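Local coordinates for putative aminomethyltransferase (Leptospirillum rubarum, PDB 3TTG), which probably binds a folate and transfers an aminomethyl group, like the T-protein of the glycine cleavage system, at residues A91-F96 with I100-P105; R45-V50 with D133-I138. All coordinates share one frame; numbering follows the deposited sequence.

From the N terminus, residues 45-50 run from a loop into strand 48-51; strands 87-96 and 99-103 follow later, and residues 133-138 enter strand 135-141. Contact 1 closes a loop of three residues and makes a hairpin. Contact 2 closes a loop of 82 residues, inside which contact 1 is nested. The two meet along strand 99-103, which has strand 87-96 on one side and strand 48-51 on the other: Leu102 N lies 2.8 Å from Ile48 O, a probable hydrogen bond, and Arg45 also reaches Phe103 O. Contact 1 thus lies within the five-stranded antiparallel sheet, while contact 2 ties that sheet to the six-stranded mixed one.

Contact 1: residues A91-F96 with I100-P105; sequences AWCGNF and IALFPP
Strands 91-96 and 100-103 run antiparallel, their axes 4.6 Å apart at the closest and 158° between their directions. Two hydrogen-bonded pairs, Trp92 with Phe103 and Gly94 with Ala101, alternate with the non-hydrogen-bonded pairs Cys93-Leu102 and Asn95-Ile100. Phe103 N gives a short bond of 2.8 Å to Trp92 O, whereas the return bond from Trp92 N to Phe103 O is longer, 3.2 Å, and its donor stands 43° out of the carbonyl plane. Phe103 O is busy: Arg45 NH1 also bonds to it, and Ala91 CA adds a CA-H...O contact at 3.3 Å. Further along, Gly94 N meets Ala101 O at 3.0 Å, almost straight. These bonds make a beta hairpin at the middle of the five-stranded antiparallel sheet of the folate-binding domain, strand 75-81 pairing beyond residues 91-96 and strand 48-51 beyond residues 100-103. Trp92, Ala101 and Phe103 put their side chains on one face. With CG beside its own backbone N (chi1 -56°), the Phe103 ring brings an edge to Trp92 O, CD2 lying 3.5 Å from that oxygen near the ring plane. The Trp92 indole leads away instead, to meet the rings of Tyr77 and His174, so between the two side chains the nearest approach is CB to CB, 4.3 Å. On this face Phe162 packs on Ala101 and Phe103. On the other face the CD2 branch of Leu102 bends back across to Cys93, where CD2 comes within 4.0 Å of Cys93 CB. Ile100 and Asn95 lie alongside each other there, pointing the same way, although Asn95 is poorly ordered. Leu59 of helix 55-60 packs against Ile100 and Leu102.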
loop_
_atom_site.group_PDB
_atom_site.type_symbol
_atom_site.label_atom_id
_atom_site.label_comp_id
_atom_site.label_asym_id
_atom_site.label_seq_id
_atom_site.Cartn_x
_atom_site.Cartn_y
_atom_site.Cartn_z
ATOM N N ALA A 91 2.426 -7.763 1.519
ATOM C CA ALA A 91 2.525 -8.332 0.169
ATOM C C ALA A 91 1.151 -8.415 -0.491
ATOM O O ALA A 91 0.169 -8.710 0.187
ATOM C CB ALA A 91 3.148 -9.730 0.223
ATOM N N TRP A 92 1.124 -8.334 -1.806
ATOM C CA TRP A 92 -0.015 -8.691 -2.633
ATOM C C TRP A 92 0.200 -10.143 -2.957
ATOM O O TRP A 92 1.337 -10.541 -3.291
ATOM C CB TRP A 92 -0.150 -7.813 -3.885
ATOM C CG TRP A 92 -0.416 -6.392 -3.548
ATOM C CD1 TRP A 92 0.473 -5.363 -3.563
ATOM C CD2 TRP A 92 -1.615 -5.879 -2.937
ATOM N NE1 TRP A 92 -0.099 -4.234 -3.022
ATOM C CE2 TRP A 92 -1.392 -4.513 -2.666
ATOM C CE3 TRP A 92 -2.892 -6.416 -2.706
ATOM C CZ2 TRP A 92 -2.384 -3.681 -2.135
ATOM C CZ3 TRP A 92 -3.861 -5.607 -2.113
ATOM C CH2 TRP A 92 -3.615 -4.238 -1.877
ATOM N N CYS A 93 -0.860 -10.945 -2.855
ATOM C CA CYS A 93 -0.804 -12.392 -3.018
ATOM C C CYS A 93 -1.798 -12.847 -4.083
ATOM O O CYS A 93 -2.995 -12.572 -3.970
ATOM C CB CYS A 93 -1.074 -13.102 -1.690
ATOM S SG CYS A 93 -0.228 -12.388 -0.250
ATOM N N GLY A 94 -1.300 -13.608 -5.050
ATOM C CA GLY A 94 -2.093 -14.183 -6.124
ATOM C C GLY A 94 -1.813 -15.653 -6.325
ATOM O O GLY A 94 -0.793 -16.149 -5.888
ATOM N N ASN A 95 -2.688 -16.358 -7.020
ATOM C CA ASN A 95 -2.519 -17.775 -7.378
ATOM C C ASN A 95 -2.527 -17.929 -8.880
ATOM O O ASN A 95 -3.376 -17.337 -9.537
ATOM C CB ASN A 95 -3.655 -18.631 -6.815
ATOM C CG ASN A 95 -3.865 -18.484 -5.343
ATOM O OD1 ASN A 95 -3.376 -19.283 -4.541
ATOM N ND2 ASN A 95 -4.601 -17.461 -4.956
ATOM N N PHE A 96 -1.657 -18.761 -9.427
ATOM C CA PHE A 96 -1.676 -19.038 -10.854
ATOM C C PHE A 96 -1.108 -20.385 -11.049
ATOM O O PHE A 96 -0.026 -20.642 -10.526
ATOM C CB PHE A 96 -0.916 -17.985 -11.682
ATOM C CG PHE A 96 -1.371 -18.021 -13.121
ATOM C CD1 PHE A 96 -2.538 -17.374 -13.511
ATOM C CD2 PHE A 96 -0.717 -18.809 -14.052
ATOM C CE1 PHE A 96 -3.021 -17.495 -14.810
ATOM C CE2 PHE A 96 -1.197 -18.916 -15.357
ATOM C CZ PHE A 96 -2.341 -18.259 -15.727
ATOM N N ILE A 100 2.059 -19.815 -5.994
ATOM C CA ILE A 100 1.563 -18.656 -5.240
ATOM C C ILE A 100 2.499 -17.513 -5.614
ATOM O O ILE A 100 3.714 -17.707 -5.583
ATOM C CB ILE A 100 1.458 -18.899 -3.702
ATOM C CG1 ILE A 100 0.413 -20.015 -3.407
ATOM C CG2 ILE A 100 1.012 -17.610 -2.994
ATOM C CD1 ILE A 100 0.482 -20.681 -1.946
ATOM N N ALA A 101 1.967 -16.379 -6.106
ATOM C CA ALA A 101 2.778 -15.185 -6.449
ATOM C C ALA A 101 2.715 -14.188 -5.311
ATOM O O ALA A 101 1.636 -13.910 -4.845
ATOM C CB ALA A 101 2.254 -14.548 -7.725
ATOM N N LEU A 102 3.847 -13.686 -4.844
ATOM C CA LEU A 102 3.931 -12.747 -3.757
ATOM C C LEU A 102 4.662 -11.554 -4.227
ATOM O O LEU A 102 5.766 -11.665 -4.799
ATOM C CB LEU A 102 4.663 -13.348 -2.502
ATOM C CG LEU A 102 4.069 -14.611 -1.920
ATOM C CD1 LEU A 102 5.011 -15.241 -0.887
ATOM C CD2 LEU A 102 2.698 -14.340 -1.308
ATOM N N PHE A 103 4.107 -10.398 -3.912
ATOM C CA PHE A 103 4.722 -9.098 -4.283
ATOM C C PHE A 103 4.976 -8.286 -3.012
ATOM O O PHE A 103 4.113 -7.509 -2.568
ATOM C CB PHE A 103 3.869 -8.341 -5.269
ATOM C CG PHE A 103 3.608 -9.178 -6.498
ATOM C CD1 PHE A 103 4.357 -9.002 -7.646
ATOM C CD2 PHE A 103 2.546 -10.071 -6.537
ATOM C CE1 PHE A 103 4.133 -9.789 -8.773
ATOM C CE2 PHE A 103 2.270 -10.805 -7.687
ATOM C CZ PHE A 103 3.114 -10.714 -8.778
ATOM N N PRO A 104 6.158 -8.489 -2.392
ATOM C CA PRO A 104 6.518 -7.722 -1.189
ATOM C C PRO A 104 6.940 -6.287 -1.547
ATOM O O PRO A 104 6.856 -5.910 -2.705
ATOM C CB PRO A 104 7.660 -8.538 -0.623
ATOM C CG PRO A 104 8.383 -8.971 -1.842
ATOM C CD PRO A 104 7.275 -9.375 -2.779
ATOM N N PRO A 105 7.274 -5.449 -0.570
ATOM C CA PRO A 105 7.593 -4.058 -0.890
ATOM C C PRO A 105 8.851 -3.881 -1.725
ATOM O O PRO A 105 9.799 -4.646 -1.596
ATOM C CB PRO A 105 7.813 -3.418 0.502
ATOM C CG PRO A 105 7.119 -4.334 1.480
ATOM C CD PRO A 105 7.274 -5.683 0.909
#

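Contact 2: residues R45-V50 with D133-I138; sequences RPSIFV and DHFREI
Glu137 OE1 accepts the backbone N-H of Arg45 at 2.9 Å, the donor coming in nearly along the C-O axis of the carboxylate, and also bonds a residue flanking the segments. The glutamate reaches this far because its chain is stretched out, with CG opposite its own backbone N (chi1 -166°) and no bend beyond it. Its other oxygen, OE2, forms a salt bridge with Arg139 NE, so the two oxygens of a buried carboxylate are both engaged and the group is held against rotation. The positive charge of Arg139 would probably favour the ionised form. Arg45 itself offers its backbone, not its guanidinium, to Glu137: Arg45 NE stays 5.8 Å from Glu137 OE2, and the extended chain carries NH1 off to Phe103 O and Asp90. With an alanine in place of Glu137, the Arg45 N-H and the Arg139 guanidinium would probably be left without the carboxylate that they share. Two residues along each segment, the contact turns to packing. Ser47 and Phe135 direct their CB atoms at each other's segment, and Phe135 CD2 touches Ser47 OG at 3.8 Å and Ser47 CB at 4.1 Å, the hydroxyl approaching the ring obliquely. His134 CB lies 3.8 Å above one face of the same ring, offset toward its rim. Phe191 of strand 187-193 packs on Ser47, Phe135 and Glu137 alike. The main chains remain well apart, the CA atoms of Ser47 and Phe135 being 8.0 Å from each other. The Glu137 side chain and the Ser47-Phe135 packing thus bridge the loop leading into strand 48-51 of the antiparallel sheet to strand 135-141 of the mixed sheet, within the aminomethyltransferase folate-binding domain.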
loop_
_atom_site.group_PDB
_atom_site.type_symbol
_atom_site.label_atom_id
_atom_site.label_comp_id
_atom_site.label_asym_id
_atom_site.label_seq_id
_atom_site.Cartn_x
_atom_site.Cartn_y
_atom_site.Cartn_z
ATOM N N ARG A 45 7.891 -3.487 -6.972
ATOM C CA ARG A 45 7.794 -4.578 -6.038
ATOM C C ARG A 45 8.495 -5.828 -6.656
ATOM O O ARG A 45 8.335 -6.159 -7.854
ATOM C CB ARG A 45 6.363 -4.937 -5.720
ATOM C CG ARG A 45 5.655 -3.947 -4.813
ATOM C CD ARG A 45 4.329 -4.468 -4.300
ATOM N NE ARG A 45 3.772 -3.564 -3.301
ATOM C CZ ARG A 45 3.638 -3.762 -1.982
ATOM N NH1 ARG A 45 3.970 -4.923 -1.430
ATOM N NH2 ARG A 45 3.120 -2.813 -1.216
ATOM N N PRO A 46 9.234 -6.587 -5.851
ATOM C CA PRO A 46 9.737 -7.894 -6.336
ATOM C C PRO A 46 8.603 -8.863 -6.681
ATOM O O PRO A 46 7.478 -8.709 -6.227
ATOM C CB PRO A 46 10.552 -8.452 -5.128
ATOM C CG PRO A 46 10.789 -7.263 -4.252
ATOM C CD PRO A 46 9.593 -6.350 -4.437
ATOM N N SER A 47 8.907 -9.847 -7.518
ATOM C CA SER A 47 8.003 -10.899 -8.022
ATOM C C SER A 47 8.474 -12.204 -7.503
ATOM O O SER A 47 9.385 -12.774 -8.091
ATOM C CB SER A 47 8.041 -10.909 -9.564
ATOM O OG SER A 47 7.263 -9.860 -10.073
ATOM N N ILE A 48 7.910 -12.681 -6.397
ATOM C CA ILE A 48 8.387 -13.906 -5.748
ATOM C C ILE A 48 7.406 -15.003 -5.929
ATOM O O ILE A 48 6.226 -14.835 -5.614
ATOM C CB ILE A 48 8.617 -13.672 -4.234
ATOM C CG1 ILE A 48 9.490 -12.455 -3.932
ATOM C CG2 ILE A 48 9.181 -14.938 -3.564
ATOM C CD1 ILE A 48 10.939 -12.498 -4.624
ATOM N N PHE A 49 7.863 -16.150 -6.404
ATOM C CA PHE A 49 6.932 -17.277 -6.605
ATOM C C PHE A 49 7.236 -18.405 -5.658
ATOM O O PHE A 49 8.404 -18.667 -5.340
ATOM C CB PHE A 49 6.968 -17.749 -8.056
ATOM C CG PHE A 49 6.332 -16.707 -8.968
ATOM C CD1 PHE A 49 4.978 -16.756 -9.265
ATOM C CD2 PHE A 49 7.019 -15.555 -9.310
ATOM C CE1 PHE A 49 4.387 -15.773 -10.065
ATOM C CE2 PHE A 49 6.422 -14.568 -10.106
ATOM C CZ PHE A 49 5.110 -14.668 -10.451
ATOM N N VAL A 50 6.175 -19.068 -5.182
ATOM C CA VAL A 50 6.292 -20.213 -4.295
ATOM C C VAL A 50 5.568 -21.408 -4.938
ATOM O O VAL A 50 4.362 -21.363 -5.214
ATOM C CB VAL A 50 5.788 -19.948 -2.872
ATOM C CG1 VAL A 50 6.119 -21.139 -1.959
ATOM C CG2 VAL A 50 6.391 -18.661 -2.326
ATOM N N ASP A 133 13.704 -9.887 -11.975
ATOM C CA ASP A 133 14.394 -9.300 -13.130
ATOM C C ASP A 133 13.655 -9.596 -14.458
ATOM O O ASP A 133 14.003 -8.994 -15.471
ATOM C CB ASP A 133 15.847 -9.799 -13.192
ATOM C CG ASP A 133 16.665 -9.421 -11.966
ATOM O OD1 ASP A 133 16.457 -8.323 -11.437
ATOM O OD2 ASP A 133 17.401 -10.277 -11.465
ATOM N N HIS A 134 12.615 -10.459 -14.463
ATOM C CA HIS A 134 11.894 -10.779 -15.713
ATOM C C HIS A 134 10.843 -9.721 -16.072
ATOM O O HIS A 134 10.359 -9.738 -17.202
ATOM C CB HIS A 134 11.176 -12.156 -15.588
ATOM C CG HIS A 134 12.122 -13.291 -15.341
ATOM N ND1 HIS A 134 11.738 -14.607 -15.554
ATOM C CD2 HIS A 134 13.450 -13.271 -15.067
ATOM C CE1 HIS A 134 12.821 -15.340 -15.320
ATOM N NE2 HIS A 134 13.873 -14.574 -15.028
ATOM N N PHE A 135 10.468 -8.829 -15.134
ATOM C CA PHE A 135 9.369 -7.885 -15.357
ATOM C C PHE A 135 9.692 -6.448 -15.008
ATOM O O PHE A 135 10.429 -6.214 -14.058
ATOM C CB PHE A 135 8.194 -8.303 -14.470
ATOM C CG PHE A 135 7.802 -9.755 -14.642
ATOM C CD1 PHE A 135 7.176 -10.193 -15.810
ATOM C CD2 PHE A 135 8.081 -10.691 -13.653
ATOM C CE1 PHE A 135 6.854 -11.532 -15.982
ATOM C CE2 PHE A 135 7.787 -12.046 -13.846
ATOM C CZ PHE A 135 7.199 -12.461 -15.006
ATOM N N ARG A 136 9.107 -5.506 -15.749
ATOM C CA ARG A 136 9.089 -4.061 -15.451
ATOM C C ARG A 136 7.669 -3.734 -14.895
ATOM O O ARG A 136 6.678 -4.155 -15.496
ATOM C CB ARG A 136 9.395 -3.248 -16.719
ATOM C CG ARG A 136 10.867 -3.268 -17.218
ATOM C CD ARG A 136 11.854 -2.581 -16.269
ATOM N NE ARG A 136 11.346 -1.274 -15.845
ATOM C CZ ARG A 136 11.538 -0.116 -16.467
ATOM N NH1 ARG A 136 12.306 -0.047 -17.553
ATOM N NH2 ARG A 136 11.005 0.993 -15.982
ATOM N N GLU A 137 7.557 -2.972 -13.797
ATOM C CA GLU A 137 6.265 -2.581 -13.237
ATOM C C GLU A 137 5.794 -1.217 -13.826
ATOM O O GLU A 137 6.591 -0.300 -14.048
ATOM C CB GLU A 137 6.312 -2.539 -11.711
ATOM C CG GLU A 137 4.934 -2.464 -11.065
ATOM C CD GLU A 137 4.878 -2.437 -9.540
ATOM O OE1 GLU A 137 5.944 -2.421 -8.886
ATOM O OE2 GLU A 137 3.759 -2.289 -9.002
ATOM N N ILE A 138 4.532 -1.152 -14.209
ATOM C CA ILE A 138 3.869 0.093 -14.647
ATOM C C ILE A 138 2.660 0.178 -13.789
ATOM O O ILE A 138 1.919 -0.806 -13.712
ATOM C CB ILE A 138 3.471 0.136 -16.147
ATOM C CG1 ILE A 138 4.614 -0.255 -17.076
ATOM C CG2 ILE A 138 2.854 1.495 -16.505
ATOM C CD1 ILE A 138 4.246 -0.361 -18.597
#